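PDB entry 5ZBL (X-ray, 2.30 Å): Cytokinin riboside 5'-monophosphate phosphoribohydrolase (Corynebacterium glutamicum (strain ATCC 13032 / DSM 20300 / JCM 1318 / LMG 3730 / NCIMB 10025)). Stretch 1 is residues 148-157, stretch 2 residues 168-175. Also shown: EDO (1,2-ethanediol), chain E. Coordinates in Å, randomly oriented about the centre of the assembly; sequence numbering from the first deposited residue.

Stretch 1, residues 148-157: WQPLLEMLEQ
Stretch 2 168-175: FFECLIVE

Stretch 1 enters as a loop at Trp148 (phi/psi -85/-2) and is helical from Gln149 through Gln157, with phi between -54° and -68° and psi between -33° and -50°. Its frame is the usual i to i+4 ladder, running from Leu152 N to Trp148 O at 3.2 Å to Gln157 N to Glu153 O at 2.9 Å, with the shortest rung, Glu156 N to Leu152 O, at 2.7 Å. Stretch 2 begins with the last residues of a helix, Phe168 (-63/-56) and Phe169 (-42/-40), reverses through a type I turn from Phe169 to Leu172 (Glu170 -89/-1, Cys171 -99/14), and extends through Leu172 (-81/125) into a strand that includes Ile173 (-84/131), Val174 (-132/113) and Glu175 (-145/142). The nearest CA atoms across the stretches are Leu155 CA and Phe169 CA, 7.6 Å apart, a gap wide enough for side chains to fill. From there the register runs in opposite senses: the later residue Val174 meets the earlier residues Leu152 and Gln149.

Apolar packing holds the pair together; no hydrogen bond crosses between them, and the contact buries 294 Å² in all. Phe169 contributes the largest share. Its CA-to-CB bond points toward the helix, and chi1 t (-177°) with chi2 at 42° carries the ring to residues one helical turn apart. Leu155 (m, t) also points toward its partner, and its CB lies 3.7 Å from Phe169 CE1; it is buried, so an apolar side chain suits its place. Leu151 and Met154 are also buried but out of reach of stretch 2. Leu152, again m, t, leaves its helix sideways, but its branched end comes nearer: CD2 lies 4.0 Å from Phe169 CE1, at the ring edge, and 3.9 Å from Leu172 CD2, while CD1 reaches Val174 CG1 at 4.1 Å. A forked leucine suits this place because its methyls spread over several apolar partners: both meet Val174, and CD2 also packs on Phe169 and Leu172. Leu172 (t, p) and Val174 (t) both point toward the helix; Val174 brings a compact branched surface close to the strand backbone, whereas the intervening Ile173 is out of reach, as strand alternation would lead one to expect.

Polar residues border this patch. Glu156 (t, p, chi3 -135°) starts sideways and brings OE2 to 3.5 Å from Phe169 CE2; its aliphatic chain lets the carboxylate reach over beside the apolar patch, and both carboxylate oxygens are hydrogen-bonded to residues adjoining the stretches. At the other end Gln149 (m, m, chi3 -38°) puts NE2 4.3 Å from Val174 CG1, a loose contact for an exposed side chain whose amide nitrogen is hydrogen-bonded elsewhere in the structure. Farther round the helix, Glu153 points away, and its OE2 accepts a nearly straight hydrogen bond from Gln157 NE2 at 3.1 Å, one turn on.

A 1,2-ethanediol, probably from the crystallisation liquor, lies near the Gln149 end of the contact. Its O1 donates a hydrogen bond to Glu175 OE2 at 2.9 Å, its C2 is 3.5 Å from Val174 O, and its O2 is 3.4 Å from Gln149 NE2, so it touches both stretches.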

# COMPACT_ATOMS: atom_id res chain seq x y z
N TRP A 148 -0.66 -9.03 12.37
CA TRP A 148 0.40 -8.56 11.53
C TRP A 148 1.54 -9.56 11.37
O TRP A 148 2.44 -9.32 10.60
CB TRP A 148 0.91 -7.21 12.01
CG TRP A 148 -0.08 -6.18 11.89
CD1 TRP A 148 -0.75 -5.58 12.90
CD2 TRP A 148 -0.54 -5.58 10.69
NE1 TRP A 148 -1.60 -4.64 12.41
CE2 TRP A 148 -1.50 -4.61 11.05
CE3 TRP A 148 -0.21 -5.74 9.33
CZ2 TRP A 148 -2.16 -3.81 10.11
CZ3 TRP A 148 -0.86 -4.94 8.38
CH2 TRP A 148 -1.83 -3.97 8.79
N GLN A 149 1.48 -10.71 12.02
CA GLN A 149 2.65 -11.62 11.97
C GLN A 149 3.05 -12.07 10.55
O GLN A 149 4.24 -12.08 10.23
CB GLN A 149 2.52 -12.79 12.97
CG GLN A 149 2.61 -12.31 14.44
CD GLN A 149 3.93 -11.67 14.79
OE1 GLN A 149 4.97 -12.11 14.33
NE2 GLN A 149 3.91 -10.64 15.62
N PRO A 150 2.06 -12.40 9.69
CA PRO A 150 2.44 -12.81 8.34
C PRO A 150 3.08 -11.70 7.47
O PRO A 150 3.94 -11.97 6.63
CB PRO A 150 1.12 -13.30 7.73
CG PRO A 150 0.21 -13.59 8.91
CD PRO A 150 0.64 -12.68 10.01
N LEU A 151 2.67 -10.46 7.65
CA LEU A 151 3.31 -9.34 6.96
C LEU A 151 4.73 -9.15 7.43
O LEU A 151 5.59 -8.78 6.65
CB LEU A 151 2.56 -8.04 7.20
CG LEU A 151 3.10 -6.89 6.36
CD1 LEU A 151 2.61 -6.94 4.91
CD2 LEU A 151 2.76 -5.59 7.06
N LEU A 152 4.97 -9.35 8.72
CA LEU A 152 6.32 -9.22 9.24
C LEU A 152 7.24 -10.27 8.61
O LEU A 152 8.39 -9.96 8.27
CB LEU A 152 6.32 -9.35 10.76
CG LEU A 152 5.79 -8.16 11.57
CD1 LEU A 152 6.06 -8.49 13.03
CD2 LEU A 152 6.44 -6.85 11.21
N GLU A 153 6.73 -11.49 8.46
CA GLU A 153 7.43 -12.52 7.73
C GLU A 153 7.78 -12.05 6.33
O GLU A 153 8.95 -12.14 5.92
CB GLU A 153 6.61 -13.81 7.65
CG GLU A 153 7.35 -14.98 7.02
CD GLU A 153 8.68 -15.32 7.74
OE1 GLU A 153 8.72 -15.23 9.00
OE2 GLU A 153 9.66 -15.68 7.04
N MET A 154 6.79 -11.51 5.63
CA MET A 154 7.00 -10.99 4.30
C MET A 154 8.13 -9.97 4.29
O MET A 154 8.98 -10.06 3.43
CB MET A 154 5.70 -10.39 3.69
CG MET A 154 5.82 -9.90 2.23
SD MET A 154 6.32 -11.12 0.95
CE MET A 154 6.77 -10.06 -0.41
N LEU A 155 8.11 -9.02 5.23
CA LEU A 155 9.09 -7.97 5.32
C LEU A 155 10.47 -8.47 5.70
O LEU A 155 11.46 -7.96 5.22
CB LEU A 155 8.69 -6.93 6.37
CG LEU A 155 7.49 -6.06 6.02
CD1 LEU A 155 7.28 -5.06 7.15
CD2 LEU A 155 7.68 -5.34 4.69
N GLU A 156 10.51 -9.44 6.60
CA GLU A 156 11.76 -10.12 6.96
C GLU A 156 12.37 -10.72 5.68
O GLU A 156 13.53 -10.45 5.36
CB GLU A 156 11.48 -11.16 8.05
CG GLU A 156 12.61 -12.09 8.47
CD GLU A 156 13.86 -11.32 8.83
OE1 GLU A 156 14.98 -11.73 8.39
OE2 GLU A 156 13.71 -10.29 9.51
N GLN A 157 11.55 -11.45 4.90
CA GLN A 157 12.02 -12.05 3.65
C GLN A 157 12.46 -11.03 2.59
O GLN A 157 13.51 -11.18 1.94
CB GLN A 157 10.99 -13.03 3.09
CG GLN A 157 10.93 -14.33 3.89
CD GLN A 157 10.10 -15.43 3.22
OE1 GLN A 157 10.04 -15.55 1.98
NE2 GLN A 157 9.46 -16.25 4.05
N PHE A 168 15.95 0.05 8.26
CA PHE A 168 14.63 0.64 8.17
C PHE A 168 13.61 -0.17 8.95
O PHE A 168 12.97 0.34 9.84
CB PHE A 168 14.17 0.75 6.71
CG PHE A 168 12.79 1.31 6.56
CD1 PHE A 168 12.54 2.63 6.91
CD2 PHE A 168 11.73 0.51 6.13
CE1 PHE A 168 11.26 3.16 6.81
CE2 PHE A 168 10.45 1.03 6.03
CZ PHE A 168 10.22 2.36 6.36
N PHE A 169 13.52 -1.45 8.61
CA PHE A 169 12.62 -2.44 9.24
C PHE A 169 12.55 -2.34 10.75
O PHE A 169 11.47 -2.47 11.30
CB PHE A 169 13.10 -3.86 8.82
CG PHE A 169 12.23 -5.02 9.32
CD1 PHE A 169 10.84 -4.96 9.30
CD2 PHE A 169 12.83 -6.20 9.76
CE1 PHE A 169 10.07 -6.04 9.73
CE2 PHE A 169 12.07 -7.28 10.20
CZ PHE A 169 10.69 -7.20 10.18
N GLU A 170 13.69 -2.10 11.42
CA GLU A 170 13.85 -2.39 12.87
C GLU A 170 13.46 -1.29 13.89
O GLU A 170 13.54 -1.52 15.09
CB GLU A 170 15.30 -2.88 13.11
CG GLU A 170 15.64 -3.46 14.49
CD GLU A 170 14.60 -4.41 15.09
OE1 GLU A 170 14.29 -5.44 14.46
OE2 GLU A 170 14.11 -4.13 16.22
N CYS A 171 13.02 -0.12 13.43
CA CYS A 171 12.47 0.93 14.33
C CYS A 171 10.92 0.91 14.35
O CYS A 171 10.25 1.83 14.82
CB CYS A 171 13.01 2.30 13.89
SG CYS A 171 13.44 2.31 12.14
N LEU A 172 10.38 -0.19 13.83
CA LEU A 172 8.96 -0.43 13.70
C LEU A 172 8.37 -0.91 15.02
O LEU A 172 8.83 -1.91 15.56
CB LEU A 172 8.77 -1.52 12.62
CG LEU A 172 7.36 -2.02 12.42
CD1 LEU A 172 6.46 -0.84 12.07
CD2 LEU A 172 7.35 -3.09 11.35
N ILE A 173 7.34 -0.25 15.54
CA ILE A 173 6.68 -0.73 16.77
C ILE A 173 5.66 -1.79 16.40
O ILE A 173 4.89 -1.61 15.47
CB ILE A 173 6.02 0.43 17.55
CG1 ILE A 173 7.07 1.49 17.95
CG2 ILE A 173 5.35 -0.08 18.78
CD1 ILE A 173 6.48 2.87 18.02
N VAL A 174 5.70 -2.92 17.08
CA VAL A 174 4.72 -4.01 16.91
C VAL A 174 4.22 -4.46 18.30
O VAL A 174 4.99 -4.99 19.06
CB VAL A 174 5.36 -5.22 16.22
CG1 VAL A 174 4.33 -6.35 16.01
CG2 VAL A 174 6.02 -4.78 14.92
N GLU A 175 2.95 -4.26 18.65
CA GLU A 175 2.48 -4.68 19.97
C GLU A 175 1.03 -5.17 19.94
O GLU A 175 0.24 -4.64 19.23
CB GLU A 175 2.63 -3.57 20.99
CG GLU A 175 4.04 -3.06 21.29
CD GLU A 175 5.07 -4.07 21.82
OE1 GLU A 175 6.28 -3.71 21.73
OE2 GLU A 175 4.74 -5.19 22.30
C1 EDO E . 3.99 -8.64 20.87
O1 EDO E . 5.12 -7.89 21.31
C2 EDO E . 3.59 -8.21 19.46
O2 EDO E . 3.17 -9.33 18.68